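Local coordinates for group II chitinase (Ostrinia furnacalis, PDB 6JAV), which probably hydrolyses chitin chains internally as an endochitinase, this chain being a glycoside hydrolase family 18 catalytic domain, at residues A[210-215]-A[329-334]. Sequence-based numbering, arbitrary orientation.
Sequences HVAPLY and KKKVNF. With NAG (2-acetamido-2-deoxy-beta-D-glucopyranose), chain C.
L214 enters the groove between K330 and F334 on helix 325-337, an instance of a branched side chain using each of its two methyls for a different neighbour. With CG anti to the backbone N (chi1 175°), the L214 branch point is directed at the helix, and its two methyls part there. L214 CD1 sits over the centre of the F334 ring, 4.0 Å from the centroid and 12° off the normal, a CH-pi contact. L214 CD2 instead meets the aliphatic part of K330, 3.7 Å from K330 CG. K331, with an extended chain beyond CG, carries its ammonium to the loop, where K331 NZ donates to A212 O at 2.9 Å. The donor lies in the carbonyl plane on a lone pair, with a C=O...N angle of 140°. NZ also makes a salt bridge with D323, so the ammonium of this buried lysine is held by a carboxylate and a backbone carbonyl, which would be expected to offset the cost of burying it. L214 CG lies over one face of the neighbouring Y215 ring, 3.7 Å above its plane and offset toward the rim. Y215 OH comes within 3.5 Å of F334 CD1, while the bent chain of K330 brings NZ to the ring edge, 3.9 Å from Y215 CE2; that NZ is hydrogen-bonded to Q307 O. The acetamido O7 of the N-linked sugar on N228 lies 3.5 Å from Y215 CD1. In this TIM-barrel domain the contact thus joins the loop following strand 192-195 to helix 325-337, with M246 of strand 244-257 touching K331 and F334, and helix 227-236 touching L214, Y215 and F334.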
loop_
_atom_site.group_PDB
_atom_site.type_symbol
_atom_site.label_atom_id
_atom_site.label_comp_id
_atom_site.label_asym_id
_atom_site.label_seq_id
_atom_site.Cartn_x
_atom_site.Cartn_y
_atom_site.Cartn_z
ATOM N N HIS A 210 -14.870 -4.238 -6.744
ATOM C CA HIS A 210 -14.326 -4.031 -5.405
ATOM C C HIS A 210 -12.838 -3.694 -5.427
ATOM O O HIS A 210 -12.050 -4.383 -6.074
ATOM C CB HIS A 210 -14.560 -5.232 -4.493
ATOM C CG HIS A 210 -14.555 -4.842 -3.064
ATOM N ND1 HIS A 210 -13.386 -4.655 -2.344
ATOM C CD2 HIS A 210 -15.570 -4.509 -2.234
ATOM C CE1 HIS A 210 -13.689 -4.249 -1.125
ATOM N NE2 HIS A 210 -15.011 -4.145 -1.033
ATOM N N VAL A 211 -12.454 -2.658 -4.664
ATOM C CA VAL A 211 -11.041 -2.290 -4.521
ATOM C C VAL A 211 -10.142 -3.480 -4.158
ATOM O O VAL A 211 -8.977 -3.531 -4.571
ATOM C CB VAL A 211 -10.901 -1.109 -3.532
ATOM C CG1 VAL A 211 -11.417 -1.442 -2.141
ATOM C CG2 VAL A 211 -9.428 -0.619 -3.478
ATOM N N ALA A 212 -10.622 -4.413 -3.333
ATOM C CA ALA A 212 -9.725 -5.401 -2.718
ATOM C C ALA A 212 -10.457 -6.688 -2.345
ATOM O O ALA A 212 -10.547 -7.055 -1.177
ATOM C CB ALA A 212 -9.004 -4.790 -1.512
ATOM N N PRO A 213 -10.942 -7.440 -3.339
ATOM C CA PRO A 213 -11.572 -8.729 -3.017
ATOM C C PRO A 213 -10.576 -9.701 -2.406
ATOM O O PRO A 213 -9.399 -9.733 -2.791
ATOM C CB PRO A 213 -12.035 -9.257 -4.378
ATOM C CG PRO A 213 -11.616 -8.312 -5.396
ATOM C CD PRO A 213 -10.764 -7.226 -4.779
ATOM N N LEU A 214 -11.063 -10.494 -1.440
ATOM C CA LEU A 214 -10.265 -11.547 -0.819
ATOM C C LEU A 214 -10.321 -12.838 -1.634
ATOM O O LEU A 214 -9.282 -13.448 -1.905
ATOM C CB LEU A 214 -10.750 -11.797 0.601
ATOM C CG LEU A 214 -10.076 -12.955 1.322
ATOM C CD1 LEU A 214 -8.550 -12.799 1.399
ATOM C CD2 LEU A 214 -10.681 -13.091 2.707
ATOM N N TYR A 215 -11.517 -13.252 -2.056
ATOM C CA TYR A 215 -11.715 -14.504 -2.777
ATOM C C TYR A 215 -12.421 -14.249 -4.097
ATOM O O TYR A 215 -13.137 -13.252 -4.275
ATOM C CB TYR A 215 -12.566 -15.484 -1.950
ATOM C CG TYR A 215 -11.885 -16.003 -0.702
ATOM C CD1 TYR A 215 -10.681 -16.692 -0.788
ATOM C CD2 TYR A 215 -12.427 -15.805 0.563
ATOM C CE1 TYR A 215 -10.052 -17.167 0.334
ATOM C CE2 TYR A 215 -11.785 -16.278 1.705
ATOM C CZ TYR A 215 -10.596 -16.970 1.567
ATOM O OH TYR A 215 -9.939 -17.478 2.663
ATOM N N LYS A 329 -11.302 -8.318 9.641
ATOM C CA LYS A 329 -11.094 -9.465 10.513
ATOM C C LYS A 329 -10.952 -10.749 9.708
ATOM O O LYS A 329 -10.102 -11.601 10.023
ATOM C CB LYS A 329 -12.225 -9.594 11.537
ATOM C CG LYS A 329 -12.230 -8.487 12.577
ATOM C CD LYS A 329 -13.634 -8.307 13.128
ATOM C CE LYS A 329 -13.640 -7.727 14.530
ATOM N NZ LYS A 329 -14.932 -8.028 15.230
ATOM N N LYS A 330 -11.757 -10.904 8.652
ATOM C CA LYS A 330 -11.632 -12.081 7.792
ATOM C C LYS A 330 -10.254 -12.118 7.119
ATOM O O LYS A 330 -9.593 -13.166 7.064
ATOM C CB LYS A 330 -12.749 -12.060 6.751
ATOM C CG LYS A 330 -12.781 -13.234 5.803
ATOM C CD LYS A 330 -13.628 -14.363 6.346
ATOM C CE LYS A 330 -13.703 -15.522 5.362
ATOM N NZ LYS A 330 -14.558 -15.244 4.189
ATOM N N LYS A 331 -9.815 -10.976 6.590
ATOM C CA LYS A 331 -8.510 -10.906 5.953
ATOM C C LYS A 331 -7.377 -11.217 6.927
ATOM O O LYS A 331 -6.407 -11.895 6.554
ATOM C CB LYS A 331 -8.313 -9.538 5.294
ATOM C CG LYS A 331 -9.139 -9.349 4.054
ATOM C CD LYS A 331 -8.888 -7.995 3.416
ATOM C CE LYS A 331 -9.611 -7.886 2.082
ATOM N NZ LYS A 331 -9.273 -6.632 1.353
ATOM N N VAL A 332 -7.458 -10.729 8.167
ATOM C CA VAL A 332 -6.403 -11.027 9.142
ATOM C C VAL A 332 -6.426 -12.500 9.550
ATOM O O VAL A 332 -5.375 -13.108 9.764
ATOM C CB VAL A 332 -6.438 -10.049 10.333
ATOM C CG1 VAL A 332 -5.374 -10.403 11.346
ATOM C CG2 VAL A 332 -6.232 -8.601 9.839
ATOM N N ASN A 333 -7.615 -13.104 9.673
ATOM C CA ASN A 333 -7.647 -14.549 9.907
ATOM C C ASN A 333 -7.009 -15.307 8.749
ATOM O O ASN A 333 -6.332 -16.323 8.966
ATOM C CB ASN A 333 -9.083 -15.004 10.145
ATOM C CG ASN A 333 -9.511 -14.791 11.587
ATOM O OD1 ASN A 333 -10.442 -14.032 11.866
ATOM N ND2 ASN A 333 -8.823 -15.448 12.510
ATOM N N PHE A 334 -7.167 -14.801 7.522
ATOM C CA PHE A 334 -6.498 -15.388 6.354
ATOM C C PHE A 334 -4.978 -15.281 6.484
ATOM O O PHE A 334 -4.253 -16.259 6.260
ATOM C CB PHE A 334 -7.024 -14.682 5.103
ATOM C CG PHE A 334 -6.311 -15.017 3.829
ATOM C CD1 PHE A 334 -6.704 -16.125 3.080
ATOM C CD2 PHE A 334 -5.302 -14.199 3.328
ATOM C CE1 PHE A 334 -6.083 -16.424 1.865
ATOM C CE2 PHE A 334 -4.664 -14.513 2.115
ATOM C CZ PHE A 334 -5.067 -15.630 1.385
HETATM C C1 NAG C . -7.460 -19.685 -2.803
HETATM C C2 NAG C . -8.687 -20.502 -3.180
HETATM C C3 NAG C . -8.301 -21.970 -3.406
HETATM C C4 NAG C . -7.143 -22.073 -4.395
HETATM C C5 NAG C . -5.982 -21.193 -3.952
HETATM C C6 NAG C . -4.830 -21.170 -4.940
HETATM C C7 NAG C . -10.977 -20.010 -2.417
HETATM C C8 NAG C . -11.317 -19.784 -3.853
HETATM N N2 NAG C . -9.715 -20.381 -2.157
HETATM O O3 NAG C . -9.426 -22.652 -3.947
HETATM O O4 NAG C . -6.697 -23.418 -4.528
HETATM O O5 NAG C . -6.448 -19.845 -3.802
HETATM O O6 NAG C . -5.081 -20.375 -6.096
HETATM O O7 NAG C . -11.813 -19.894 -1.532
#